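Glucuronan lyase A (Trichoderma reesei, PDB 2ZZJ) is an endo-beta-1,4-glucuronan lyase that probably cleaves glucuronan chains internally and carries a bound calcium ion. Local coordinates at residues R122-H127 / R135-R140; S86-Q91 / M111-N116. One frame throughout, in Å; residues are numbered along the deposited sequence.

Contact 1 (R122-H127 / R135-R140); sequences RYVNGH and RNIVTR
Y123 and V138 pair across an antiparallel hairpin, strands 118-126 and 135-145, toward the outside of the beta-jelly roll; 135-145 ends a run of neighbouring strands in its sheet. Two hydrogen-bonded pairs fix the register: V138 N gives a 2.9 Å bond to Y123 O, with Y123 N answering to V138 O, and N125 and N136 bond in the same two-way fashion. On the face carrying Y123 and V138, the two side chains run alongside each other. With CG between its backbone N and carbonyl carbon (chi1 52°), the Y123 ring leans toward strand 135-145, and V138 CB lies over its face in a CH-pi contact, 3.8 Å from the centroid. The phenol oxygen bonds to E180, which also forms a salt bridge with R140. An alanine at Y123 would probably leave V138 without its aromatic cover and E180 without its hydroxyl partner. Next along, N125 OD1 lies 3.3 Å from N136 CB, while N125 ND2 bonds to A184 O. On the opposite face, V124 CG2 meets I137 CG1 at 4.1 Å. R122, its NE bonded to S109 O, brings NH2 to 3.7 Å from I137 CG2. I137 CD1 lies over the centre of the R135 guanidinium, which also makes a cation-pi contact with Y128. Two like charges come close here, R122 NH1 lying 4.5 Å from R135 NH1.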
loop_
_atom_site.group_PDB
_atom_site.type_symbol
_atom_site.label_atom_id
_atom_site.label_comp_id
_atom_site.label_asym_id
_atom_site.label_seq_id
_atom_site.Cartn_x
_atom_site.Cartn_y
_atom_site.Cartn_z
ATOM N N ARG A 122 4.585 7.632 -2.446
ATOM C CA ARG A 122 5.074 8.787 -1.695
ATOM C C ARG A 122 5.863 8.294 -0.522
ATOM O O ARG A 122 5.796 7.118 -0.193
ATOM C CB ARG A 122 3.888 9.587 -1.161
ATOM C CG ARG A 122 3.134 8.884 -0.086
ATOM C CD ARG A 122 1.898 9.643 0.359
ATOM N NE ARG A 122 1.669 9.406 1.772
ATOM C CZ ARG A 122 0.817 10.099 2.525
ATOM N NH1 ARG A 122 0.674 9.809 3.806
ATOM N NH2 ARG A 122 0.101 11.097 1.996
ATOM N N TYR A 123 6.636 9.183 0.100
ATOM C CA TYR A 123 7.144 8.932 1.426
ATOM C C TYR A 123 6.932 10.217 2.218
ATOM O O TYR A 123 6.681 11.286 1.625
ATOM C CB TYR A 123 8.620 8.523 1.409
ATOM C CG TYR A 123 9.552 9.455 0.644
ATOM C CD1 TYR A 123 10.199 10.536 1.281
ATOM C CD2 TYR A 123 9.799 9.259 -0.694
ATOM C CE1 TYR A 123 11.070 11.400 0.567
ATOM C CE2 TYR A 123 10.657 10.106 -1.416
ATOM C CZ TYR A 123 11.295 11.184 -0.774
ATOM O OH TYR A 123 12.150 12.017 -1.522
ATOM N N VAL A 124 7.021 10.089 3.538
ATOM C CA VAL A 124 6.799 11.184 4.478
ATOM C C VAL A 124 8.034 11.352 5.344
ATOM O O VAL A 124 8.626 10.372 5.795
ATOM C CB VAL A 124 5.548 10.889 5.348
ATOM C CG1 VAL A 124 5.284 11.980 6.344
ATOM C CG2 VAL A 124 4.322 10.753 4.447
ATOM N N ASN A 125 8.439 12.599 5.580
ATOM C CA ASN A 125 9.504 12.855 6.544
ATOM C C ASN A 125 9.192 14.130 7.328
ATOM O O ASN A 125 8.288 14.897 6.970
ATOM C CB ASN A 125 10.876 12.935 5.856
ATOM C CG ASN A 125 10.926 14.005 4.798
ATOM O OD1 ASN A 125 10.405 15.105 4.997
ATOM N ND2 ASN A 125 11.563 13.708 3.665
ATOM N N GLY A 126 9.950 14.346 8.392
ATOM C CA GLY A 126 9.628 15.386 9.344
ATOM C C GLY A 126 9.411 14.750 10.695
ATOM O O GLY A 126 9.963 13.695 10.978
ATOM N N HIS A 127 8.606 15.409 11.522
ATOM C CA HIS A 127 8.486 15.132 12.971
ATOM C C HIS A 127 7.035 14.774 13.371
ATOM O O HIS A 127 6.803 13.858 14.164
ATOM C CB HIS A 127 9.004 16.332 13.814
ATOM C CG HIS A 127 9.027 16.065 15.291
ATOM N ND1 HIS A 127 9.846 15.116 15.869
ATOM C CD2 HIS A 127 8.317 16.613 16.308
ATOM C CE1 HIS A 127 9.647 15.094 17.175
ATOM N NE2 HIS A 127 8.716 15.984 17.466
ATOM N N ARG A 135 5.719 18.229 9.049
ATOM C CA ARG A 135 6.020 17.026 8.256
ATOM C C ARG A 135 5.905 17.370 6.773
ATOM O O ARG A 135 5.187 18.296 6.402
ATOM C CB ARG A 135 5.074 15.876 8.620
ATOM C CG ARG A 135 3.742 15.913 7.908
ATOM C CD ARG A 135 3.009 14.583 8.034
ATOM N NE ARG A 135 1.605 14.736 7.665
ATOM C CZ ARG A 135 0.796 13.729 7.347
ATOM N NH1 ARG A 135 1.251 12.477 7.349
ATOM N NH2 ARG A 135 -0.471 13.968 7.020
ATOM N N ASN A 136 6.626 16.628 5.937
ATOM C CA ASN A 136 6.666 16.853 4.507
ATOM C C ASN A 136 6.259 15.558 3.810
ATOM O O ASN A 136 6.689 14.482 4.215
ATOM C CB ASN A 136 8.086 17.297 4.088
ATOM C CG ASN A 136 8.155 17.829 2.654
ATOM O OD1 ASN A 136 9.164 17.642 1.965
ATOM N ND2 ASN A 136 7.091 18.489 2.195
ATOM N N ILE A 137 5.415 15.672 2.792
ATOM C CA ILE A 137 4.965 14.536 1.980
ATOM C C ILE A 137 5.560 14.688 0.588
ATOM O O ILE A 137 5.259 15.657 -0.119
ATOM C CB ILE A 137 3.423 14.458 1.910
ATOM C CG1 ILE A 137 2.824 14.357 3.322
ATOM C CG2 ILE A 137 2.968 13.273 1.045
ATOM C CD1 ILE A 137 1.274 14.487 3.396
ATOM N N VAL A 138 6.419 13.750 0.195
ATOM C CA VAL A 138 6.998 13.777 -1.157
ATOM C C VAL A 138 6.247 12.773 -2.033
ATOM O O VAL A 138 6.381 11.567 -1.831
ATOM C CB VAL A 138 8.490 13.433 -1.145
ATOM C CG1 VAL A 138 9.038 13.380 -2.556
ATOM C CG2 VAL A 138 9.289 14.454 -0.281
ATOM N N THR A 139 5.469 13.275 -2.988
ATOM C CA THR A 139 4.713 12.425 -3.899
ATOM C C THR A 139 5.521 12.164 -5.147
ATOM O O THR A 139 6.134 13.084 -5.705
ATOM C CB THR A 139 3.358 13.065 -4.241
ATOM O OG1 THR A 139 2.588 13.141 -3.039
ATOM C CG2 THR A 139 2.578 12.235 -5.261
ATOM N N ARG A 140 5.542 10.900 -5.572
ATOM C CA ARG A 140 6.225 10.501 -6.778
ATOM C C ARG A 140 5.203 9.931 -7.756
ATOM O O ARG A 140 4.760 8.778 -7.579
ATOM C CB ARG A 140 7.326 9.484 -6.452
ATOM C CG ARG A 140 8.458 10.067 -5.568
ATOM C CD ARG A 140 9.146 11.240 -6.302
ATOM N NE ARG A 140 10.316 11.766 -5.596
ATOM C CZ ARG A 140 10.813 12.994 -5.768
ATOM N NH1 ARG A 140 10.241 13.866 -6.618
ATOM N NH2 ARG A 140 11.882 13.359 -5.080
#

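Contact 2 (S86-Q91 / M111-N116); sequences SYNIAQ and MIWIQN
S86 brings its hydroxyl obliquely to the five-membered part of the W113 indole, OG lying 3.3 Å from CD1; the same oxygen is hydrogen-bonded to N202. The indole is steadied within its own strand, because W113 NE1 donates a nearly straight 2.8 Å bond to Q115 OE1, which lies in the ring plane. Further along this face, N88 and M111 cross at about a right angle. With its chain bent at the last torsion (chi3 89°), M111 turns CE to 3.5 Å from N88 OD1, while Q91, running beside M111, brings OE1 near the same methyl and sends NE2 to E55. The strands are antiparallel neighbours in one sheet of the beta-jelly roll, and between N88 and A90 their register slips by one residue in a classic beta bulge. I89 N, at 2.8 Å, and A90 N, at 3.3 Å, both donate to I112 O. A90 O is also gripped twice: I112 N and the amide N88 ND2, 2.9 Å away, reach it from opposite faces of its carbonyl plane, the amide standing well above that plane. I89 crosses I112 obliquely, CG1 to CG2 3.9 Å, and its CG2 approaches I114 CG1. Beside it A90 CB faces I112 CB at 4.2 Å, and F72 of strand 66-76, from the other sheet, packs against both A90 and I112.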
loop_
_atom_site.group_PDB
_atom_site.type_symbol
_atom_site.label_atom_id
_atom_site.label_comp_id
_atom_site.label_asym_id
_atom_site.label_seq_id
_atom_site.Cartn_x
_atom_site.Cartn_y
_atom_site.Cartn_z
ATOM N N SER A 86 -8.067 8.780 -6.303
ATOM C CA SER A 86 -7.162 7.743 -5.802
ATOM C C SER A 86 -7.919 6.501 -5.390
ATOM O O SER A 86 -8.920 6.597 -4.692
ATOM C CB SER A 86 -6.398 8.253 -4.581
ATOM O OG SER A 86 -5.824 7.170 -3.845
ATOM N N TYR A 87 -7.408 5.346 -5.805
ATOM C CA TYR A 87 -7.744 4.041 -5.194
ATOM C C TYR A 87 -6.422 3.501 -4.666
ATOM O O TYR A 87 -5.505 3.226 -5.437
ATOM C CB TYR A 87 -8.412 3.076 -6.186
ATOM C CG TYR A 87 -9.765 3.581 -6.640
ATOM C CD1 TYR A 87 -10.908 3.281 -5.904
ATOM C CD2 TYR A 87 -9.885 4.419 -7.772
ATOM C CE1 TYR A 87 -12.159 3.761 -6.301
ATOM C CE2 TYR A 87 -11.138 4.910 -8.176
ATOM C CZ TYR A 87 -12.264 4.580 -7.421
ATOM O OH TYR A 87 -13.526 5.043 -7.753
ATOM N N ASN A 88 -6.312 3.431 -3.344
ATOM C CA ASN A 88 -5.058 3.068 -2.711
ATOM C C ASN A 88 -4.964 1.547 -2.724
ATOM O O ASN A 88 -5.974 0.862 -2.532
ATOM C CB ASN A 88 -5.020 3.599 -1.280
ATOM C CG ASN A 88 -3.605 3.693 -0.739
ATOM O OD1 ASN A 88 -2.864 4.649 -1.029
ATOM N ND2 ASN A 88 -3.214 2.698 0.052
ATOM N N ILE A 89 -3.768 1.021 -2.982
ATOM C CA ILE A 89 -3.602 -0.432 -3.058
ATOM C C ILE A 89 -2.662 -1.044 -1.982
ATOM O O ILE A 89 -2.696 -2.268 -1.783
ATOM C CB ILE A 89 -3.196 -0.936 -4.466
ATOM C CG1 ILE A 89 -1.834 -0.354 -4.916
ATOM C CG2 ILE A 89 -4.312 -0.606 -5.530
ATOM C CD1 ILE A 89 -1.310 -1.003 -6.249
ATOM N N ALA A 90 -1.826 -0.215 -1.338
ATOM C CA ALA A 90 -0.941 -0.673 -0.232
ATOM C C ALA A 90 -0.530 0.522 0.607
ATOM O O ALA A 90 -0.488 1.674 0.103
ATOM C CB ALA A 90 0.316 -1.360 -0.787
ATOM N N GLN A 91 -0.214 0.288 1.880
ATOM C CA GLN A 91 0.258 1.420 2.691
ATOM C C GLN A 91 0.987 0.954 3.908
ATOM O O GLN A 91 0.681 -0.144 4.425
ATOM C CB GLN A 91 -0.907 2.315 3.121
ATOM C CG GLN A 91 -2.042 1.640 3.870
ATOM C CD GLN A 91 -2.988 2.660 4.540
ATOM O OE1 GLN A 91 -2.588 3.788 4.826
ATOM N NE2 GLN A 91 -4.233 2.264 4.770
ATOM N N MET A 111 2.672 5.256 0.830
ATOM C CA MET A 111 1.417 4.711 0.293
ATOM C C MET A 111 1.612 4.429 -1.174
ATOM O O MET A 111 2.441 5.082 -1.859
ATOM C CB MET A 111 0.221 5.681 0.489
ATOM C CG MET A 111 -0.093 6.003 1.966
ATOM S SD MET A 111 -1.374 7.307 2.103
ATOM C CE MET A 111 -2.816 6.286 2.096
ATOM N N ILE A 112 0.861 3.450 -1.672
ATOM C CA ILE A 112 0.911 3.124 -3.084
ATOM C C ILE A 112 -0.507 3.157 -3.605
ATOM O O ILE A 112 -1.398 2.541 -3.022
ATOM C CB ILE A 112 1.559 1.713 -3.332
ATOM C CG1 ILE A 112 2.927 1.629 -2.610
ATOM C CG2 ILE A 112 1.616 1.426 -4.878
ATOM C CD1 ILE A 112 3.721 0.347 -2.800
ATOM N N TRP A 113 -0.736 3.873 -4.708
ATOM C CA TRP A 113 -2.097 4.012 -5.211
ATOM C C TRP A 113 -2.167 4.134 -6.718
ATOM O O TRP A 113 -1.141 4.299 -7.358
ATOM C CB TRP A 113 -2.846 5.162 -4.520
ATOM C CG TRP A 113 -2.388 6.609 -4.803
ATOM C CD1 TRP A 113 -3.016 7.522 -5.631
ATOM C CD2 TRP A 113 -1.315 7.329 -4.170
ATOM N NE1 TRP A 113 -2.369 8.736 -5.582
ATOM C CE2 TRP A 113 -1.329 8.652 -4.699
ATOM C CE3 TRP A 113 -0.335 6.988 -3.210
ATOM C CZ2 TRP A 113 -0.411 9.633 -4.295
ATOM C CZ3 TRP A 113 0.601 7.961 -2.821
ATOM C CH2 TRP A 113 0.543 9.278 -3.378
ATOM N N ILE A 114 -3.385 3.966 -7.239
ATOM C CA ILE A 114 -3.726 4.217 -8.665
ATOM C C ILE A 114 -4.409 5.574 -8.767
ATOM O O ILE A 114 -5.342 5.843 -8.023
ATOM C CB ILE A 114 -4.729 3.124 -9.221
ATOM C CG1 ILE A 114 -4.232 1.695 -8.939
ATOM C CG2 ILE A 114 -4.904 3.259 -10.733
ATOM C CD1 ILE A 114 -2.908 1.364 -9.584
ATOM N N GLN A 115 -3.955 6.430 -9.689
ATOM C CA GLN A 115 -4.625 7.693 -9.998
ATOM C C GLN A 115 -4.691 7.725 -11.521
ATOM O O GLN A 115 -3.677 7.586 -12.167
ATOM C CB GLN A 115 -3.776 8.856 -9.443
ATOM C CG GLN A 115 -4.498 10.138 -9.156
ATOM C CD GLN A 115 -3.654 11.132 -8.347
ATOM O OE1 GLN A 115 -3.258 10.869 -7.209
ATOM N NE2 GLN A 115 -3.418 12.309 -8.926
ATOM N N ASN A 116 -5.877 7.847 -12.094
ATOM C CA ASN A 116 -6.030 7.599 -13.543
ATOM C C ASN A 116 -5.457 6.215 -13.844
ATOM O O ASN A 116 -5.768 5.270 -13.109
ATOM C CB ASN A 116 -5.336 8.713 -14.350
ATOM C CG ASN A 116 -6.031 10.081 -14.161
ATOM O OD1 ASN A 116 -7.213 10.209 -14.471
ATOM N ND2 ASN A 116 -5.298 11.086 -13.669
#

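Contact 2 comes first along the chain and closes before contact 1 opens. Strands 86-95, 106-115, 118-126 and 135-145 follow one another as antiparallel neighbours in a single sheet, so the two contacts are the first and last pairings of this up-and-down run, joined by the pairing of 106-115 with 118-126. Their centres lie about 16 Å apart. Across that middle pairing R122 CZ packs 3.6 Å from M111 SD, and T139 CG2, one strand further on, reaches over strand 118-126 to within 4.1 Å of W113 CH2. The sheet thus passes from the buried interior of the jelly roll at contact 2 to its surface at contact 1, and both lie away from the calcium site.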